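PDB 5TIP: major capsid protein from Paramecium bursaria Chlorella virus 1, which self-assembles as trimers into the icosahedral, pseudo T=169 glycoprotein capsid of this large DNA virus, about 190 nm across. Local coordinates for residues 221-232 and 414-425. Sequence-based numbering, arbitrary orientation.
Sequences LPHEYLIEQLQF and NIYAKNYNVLRI
Gln229 and Asn419 face each other as a hydrogen-bonded antiparallel pair where strand 223-237 runs against strand 412-426, the first and last long strands of the second jelly roll in this double jelly-roll capsid protein. Backbone bonds join alternate pairs from His223–Ile425 to Gln231–Ala417. Gln229 lays its CB 3.5 Å from Asn419 OD1; CG passes Asn419 ND2, and CD comes 3.8 Å from Asn421 CB. At the tip, OE1 accepts from two amides: Asn419 ND2 lies in its carbonyl plane on a lone pair, whereas Asn421 ND2 stands 44° above that plane. NE2 hydrogen-bonds to Ile104 O. These bonds fix the amide's rotation.

On the opposite face, that of Glu228, Tyr420 and Lys418, Glu228 extends alongside Tyr420, its CG 3.5 Å from Tyr420 CE1 and its carboxylate nearly perpendicular to the ring. The Lys418 chain, bent at each torsion beyond CG (chi2 61°), passes Gln229 O to bring NZ to Glu228 OE1; Lys259 and Arg362 also bind this buried carboxylate, probably keeping it ionised. Arg424 NE meets the anti lone pair of Glu224 OE2 at 2.8 Å, and Tyr16 of another subunit bonds both residues. One water donates to Gln229 OE1 and, at 2.9 Å, to Asn419 OD1.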
loop_
_atom_site.group_PDB
_atom_site.type_symbol
_atom_site.label_atom_id
_atom_site.label_comp_id
_atom_site.label_asym_id
_atom_site.label_seq_id
_atom_site.Cartn_x
_atom_site.Cartn_y
_atom_site.Cartn_z
ATOM N N LEU A 221 -31.616 -23.770 -2.414
ATOM C CA LEU A 221 -30.543 -24.751 -2.479
ATOM C C LEU A 221 -29.751 -24.800 -1.178
ATOM O O LEU A 221 -29.692 -23.814 -0.438
ATOM C CB LEU A 221 -29.590 -24.412 -3.624
ATOM C CG LEU A 221 -30.198 -24.116 -4.992
ATOM C CD1 LEU A 221 -29.140 -23.570 -5.938
ATOM C CD2 LEU A 221 -30.823 -25.366 -5.559
ATOM N N PRO A 222 -29.054 -25.923 -0.948
ATOM C CA PRO A 222 -28.183 -26.078 0.217
ATOM C C PRO A 222 -26.902 -25.287 -0.051
ATOM O O PRO A 222 -26.446 -25.243 -1.194
ATOM C CB PRO A 222 -27.888 -27.577 0.232
ATOM C CG PRO A 222 -27.989 -27.986 -1.198
ATOM C CD PRO A 222 -29.065 -27.126 -1.799
ATOM N N HIS A 223 -26.334 -24.676 0.982
ATOM C CA HIS A 223 -25.134 -23.869 0.839
ATOM C C HIS A 223 -24.028 -24.415 1.728
ATOM O O HIS A 223 -24.282 -24.932 2.819
ATOM C CB HIS A 223 -25.407 -22.400 1.190
ATOM C CG HIS A 223 -26.539 -21.795 0.418
ATOM N ND1 HIS A 223 -26.480 -21.572 -0.940
ATOM C CD2 HIS A 223 -27.759 -21.367 0.816
ATOM C CE1 HIS A 223 -27.615 -21.033 -1.346
ATOM N NE2 HIS A 223 -28.410 -20.897 -0.299
ATOM N N GLU A 224 -22.794 -24.299 1.243
ATOM C CA GLU A 224 -21.606 -24.633 2.018
ATOM C C GLU A 224 -20.615 -23.488 1.896
ATOM O O GLU A 224 -20.173 -23.163 0.790
ATOM C CB GLU A 224 -20.971 -25.945 1.543
ATOM C CG GLU A 224 -21.695 -27.194 2.016
ATOM C CD GLU A 224 -20.925 -28.463 1.704
ATOM O OE1 GLU A 224 -20.297 -28.531 0.626
ATOM O OE2 GLU A 224 -20.933 -29.384 2.547
ATOM N N TYR A 225 -20.277 -22.878 3.026
ATOM C CA TYR A 225 -19.341 -21.764 3.076
ATOM C C TYR A 225 -18.080 -22.196 3.811
ATOM O O TYR A 225 -18.159 -22.747 4.914
ATOM C CB TYR A 225 -19.966 -20.553 3.774
ATOM C CG TYR A 225 -21.097 -19.901 3.011
ATOM C CD1 TYR A 225 -22.405 -20.353 3.144
ATOM C CD2 TYR A 225 -20.862 -18.817 2.176
ATOM C CE1 TYR A 225 -23.441 -19.754 2.454
ATOM C CE2 TYR A 225 -21.892 -18.212 1.483
ATOM C CZ TYR A 225 -23.178 -18.685 1.626
ATOM O OH TYR A 225 -24.203 -18.081 0.937
ATOM N N LEU A 226 -16.926 -21.947 3.202
ATOM C CA LEU A 226 -15.641 -22.176 3.858
ATOM C C LEU A 226 -15.301 -20.906 4.624
ATOM O O LEU A 226 -14.903 -19.899 4.034
ATOM C CB LEU A 226 -14.561 -22.531 2.843
ATOM C CG LEU A 226 -13.181 -22.873 3.414
ATOM C CD1 LEU A 226 -13.251 -24.095 4.317
ATOM C CD2 LEU A 226 -12.167 -23.080 2.299
ATOM N N ILE A 227 -15.466 -20.949 5.941
ATOM C CA ILE A 227 -15.333 -19.770 6.781
ATOM C C ILE A 227 -14.064 -19.883 7.617
ATOM O O ILE A 227 -13.405 -20.922 7.660
ATOM C CB ILE A 227 -16.567 -19.560 7.680
ATOM C CG1 ILE A 227 -16.578 -20.580 8.820
ATOM C CG2 ILE A 227 -17.844 -19.661 6.865
ATOM C CD1 ILE A 227 -17.664 -20.340 9.844
ATOM N N GLU A 228 -13.728 -18.790 8.292
ATOM C CA GLU A 228 -12.592 -18.742 9.196
ATOM C C GLU A 228 -13.084 -18.460 10.608
ATOM O O GLU A 228 -14.093 -17.778 10.807
ATOM C CB GLU A 228 -11.583 -17.676 8.760
ATOM C CG GLU A 228 -10.943 -17.978 7.417
ATOM C CD GLU A 228 -9.915 -16.946 7.004
ATOM O OE1 GLU A 228 -9.534 -16.112 7.851
ATOM O OE2 GLU A 228 -9.495 -16.964 5.827
ATOM N N GLN A 229 -12.360 -18.994 11.585
ATOM C CA GLN A 229 -12.691 -18.822 12.988
ATOM C C GLN A 229 -11.450 -18.393 13.752
ATOM O O GLN A 229 -10.318 -18.626 13.323
ATOM C CB GLN A 229 -13.237 -20.116 13.604
ATOM C CG GLN A 229 -14.540 -20.602 13.017
ATOM C CD GLN A 229 -14.959 -21.929 13.607
ATOM O OE1 GLN A 229 -14.251 -22.928 13.479
ATOM N NE2 GLN A 229 -16.103 -21.944 14.276
ATOM N N LEU A 230 -11.675 -17.761 14.896
ATOM C CA LEU A 230 -10.605 -17.413 15.814
ATOM C C LEU A 230 -10.637 -18.362 17.003
ATOM O O LEU A 230 -11.709 -18.678 17.528
ATOM C CB LEU A 230 -10.730 -15.966 16.295
ATOM C CG LEU A 230 -9.661 -15.538 17.303
ATOM C CD1 LEU A 230 -8.304 -15.389 16.629
ATOM C CD2 LEU A 230 -10.059 -14.257 18.017
ATOM N N GLN A 231 -9.463 -18.822 17.417
ATOM C CA GLN A 231 -9.327 -19.659 18.598
ATOM C C GLN A 231 -8.499 -18.912 19.628
ATOM O O GLN A 231 -7.440 -18.367 19.305
ATOM C CB GLN A 231 -8.684 -21.007 18.268
ATOM C CG GLN A 231 -9.476 -21.840 17.277
ATOM C CD GLN A 231 -8.845 -23.193 17.015
ATOM O OE1 GLN A 231 -8.823 -24.060 17.888
ATOM N NE2 GLN A 231 -8.325 -23.380 15.808
ATOM N N PHE A 232 -8.994 -18.884 20.862
ATOM C CA PHE A 232 -8.297 -18.226 21.962
ATOM C C PHE A 232 -8.832 -18.814 23.255
ATOM O O PHE A 232 -10.023 -18.672 23.551
ATOM C CB PHE A 232 -8.505 -16.712 21.914
ATOM C CG PHE A 232 -7.904 -15.978 23.077
ATOM C CD1 PHE A 232 -6.533 -15.825 23.184
ATOM C CD2 PHE A 232 -8.713 -15.436 24.060
ATOM C CE1 PHE A 232 -5.980 -15.147 24.253
ATOM C CE2 PHE A 232 -8.168 -14.759 25.130
ATOM C CZ PHE A 232 -6.798 -14.614 25.227
ATOM N N ASN A 414 -0.944 -14.020 25.213
ATOM C CA ASN A 414 -2.141 -14.289 24.427
ATOM C C ASN A 414 -1.732 -14.975 23.131
ATOM O O ASN A 414 -0.988 -14.400 22.332
ATOM C CB ASN A 414 -2.899 -12.996 24.128
ATOM C CG ASN A 414 -3.253 -12.223 25.380
ATOM O OD1 ASN A 414 -4.197 -12.567 26.090
ATOM N ND2 ASN A 414 -2.498 -11.166 25.655
ATOM N N ILE A 415 -2.217 -16.196 22.923
ATOM C CA ILE A 415 -1.909 -16.975 21.729
ATOM C C ILE A 415 -3.192 -17.141 20.930
ATOM O O ILE A 415 -4.202 -17.626 21.455
ATOM C CB ILE A 415 -1.295 -18.337 22.082
ATOM C CG1 ILE A 415 -0.090 -18.154 23.004
ATOM C CG2 ILE A 415 -0.885 -19.078 20.819
ATOM C CD1 ILE A 415 0.509 -19.452 23.485
ATOM N N TYR A 416 -3.154 -16.738 19.662
ATOM C CA TYR A 416 -4.308 -16.805 18.780
ATOM C C TYR A 416 -4.045 -17.780 17.642
ATOM O O TYR A 416 -2.904 -17.963 17.206
ATOM C CB TYR A 416 -4.652 -15.424 18.210
ATOM C CG TYR A 416 -4.983 -14.401 19.269
ATOM C CD1 TYR A 416 -6.252 -14.337 19.827
ATOM C CD2 TYR A 416 -4.023 -13.505 19.720
ATOM C CE1 TYR A 416 -6.559 -13.406 20.799
ATOM C CE2 TYR A 416 -4.320 -12.572 20.692
ATOM C CZ TYR A 416 -5.590 -12.528 21.227
ATOM O OH TYR A 416 -5.893 -11.601 22.196
ATOM N N ALA A 417 -5.118 -18.405 17.167
ATOM C CA ALA A 417 -5.056 -19.303 16.024
ATOM C C ALA A 417 -6.243 -19.025 15.118
ATOM O O ALA A 417 -7.377 -18.915 15.593
ATOM C CB ALA A 417 -5.057 -20.770 16.467
ATOM N N LYS A 418 -5.977 -18.926 13.818
ATOM C CA LYS A 418 -7.015 -18.708 12.820
ATOM C C LYS A 418 -7.166 -20.012 12.048
ATOM O O LYS A 418 -6.229 -20.473 11.411
ATOM C CB LYS A 418 -6.652 -17.561 11.879
ATOM C CG LYS A 418 -7.855 -16.853 11.275
ATOM C CD LYS A 418 -8.722 -16.227 12.354
ATOM C CE LYS A 418 -9.400 -14.957 11.875
ATOM N NZ LYS A 418 -10.068 -15.123 10.559
ATOM N N ASN A 419 -8.355 -20.592 12.101
ATOM C CA ASN A 419 -8.614 -21.873 11.465
ATOM C C ASN A 419 -9.753 -21.738 10.465
ATOM O O ASN A 419 -10.471 -20.737 10.431
ATOM C CB ASN A 419 -8.954 -22.948 12.505
ATOM C CG ASN A 419 -10.267 -22.680 13.212
ATOM O OD1 ASN A 419 -10.306 -21.997 14.233
ATOM N ND2 ASN A 419 -11.353 -23.222 12.672
ATOM N N TYR A 420 -9.909 -22.771 9.643
ATOM C CA TYR A 420 -11.018 -22.870 8.709
ATOM C C TYR A 420 -12.092 -23.797 9.261
ATOM O O TYR A 420 -11.817 -24.699 10.055
ATOM C CB TYR A 420 -10.550 -23.381 7.344
ATOM C CG TYR A 420 -9.888 -22.334 6.479
ATOM C CD1 TYR A 420 -10.634 -21.323 5.890
ATOM C CD2 TYR A 420 -8.520 -22.359 6.244
ATOM C CE1 TYR A 420 -10.037 -20.365 5.094
ATOM C CE2 TYR A 420 -7.915 -21.406 5.447
ATOM C CZ TYR A 420 -8.677 -20.409 4.880
ATOM O OH TYR A 420 -8.080 -19.455 4.089
ATOM N N ASN A 421 -13.327 -23.556 8.831
ATOM C CA ASN A 421 -14.442 -24.430 9.155
ATOM C C ASN A 421 -15.462 -24.304 8.033
ATOM O O ASN A 421 -15.350 -23.437 7.162
ATOM C CB ASN A 421 -15.051 -24.085 10.519
ATOM C CG ASN A 421 -15.753 -25.267 11.160
ATOM O OD1 ASN A 421 -16.389 -26.072 10.480
ATOM N ND2 ASN A 421 -15.631 -25.383 12.477
ATOM N N VAL A 422 -16.461 -25.178 8.054
ATOM C CA VAL A 422 -17.478 -25.221 7.012
ATOM C C VAL A 422 -18.828 -24.916 7.639
ATOM O O VAL A 422 -19.235 -25.576 8.602
ATOM C CB VAL A 422 -17.502 -26.580 6.289
ATOM C CG1 VAL A 422 -18.604 -26.601 5.244
ATOM C CG2 VAL A 422 -16.154 -26.861 5.645
ATOM N N LEU A 423 -19.514 -23.915 7.096
ATOM C CA LEU A 423 -20.855 -23.544 7.531
ATOM C C LEU A 423 -21.847 -24.031 6.483
ATOM O O LEU A 423 -21.911 -23.487 5.376
ATOM C CB LEU A 423 -20.958 -22.034 7.735
ATOM C CG LEU A 423 -22.336 -21.467 8.085
ATOM C CD1 LEU A 423 -22.800 -21.976 9.439
ATOM C CD2 LEU A 423 -22.312 -19.947 8.062
ATOM N N ARG A 424 -22.619 -25.057 6.829
ATOM C CA ARG A 424 -23.634 -25.608 5.946
ATOM C C ARG A 424 -24.979 -24.979 6.280
ATOM O O ARG A 424 -25.353 -24.890 7.453
ATOM C CB ARG A 424 -23.727 -27.129 6.077
ATOM C CG ARG A 424 -22.457 -27.876 5.728
ATOM C CD ARG A 424 -22.762 -29.340 5.470
ATOM N NE ARG A 424 -21.556 -30.118 5.208
ATOM C CZ ARG A 424 -20.988 -30.926 6.097
ATOM N NH1 ARG A 424 -21.522 -31.064 7.302
ATOM N NH2 ARG A 424 -19.891 -31.599 5.778
ATOM N N ILE A 425 -25.698 -24.545 5.250
ATOM C CA ILE A 425 -26.992 -23.894 5.411
ATOM C C ILE A 425 -27.995 -24.620 4.529
ATOM O O ILE A 425 -27.834 -24.663 3.304
ATOM C CB ILE A 425 -26.930 -22.398 5.059
ATOM C CG1 ILE A 425 -25.985 -21.676 6.022
ATOM C CG2 ILE A 425 -28.314 -21.786 5.099
ATOM C CD1 ILE A 425 -25.804 -20.214 5.728
HETATM O O HOH W 1 -12.359 -22.966 16.084
#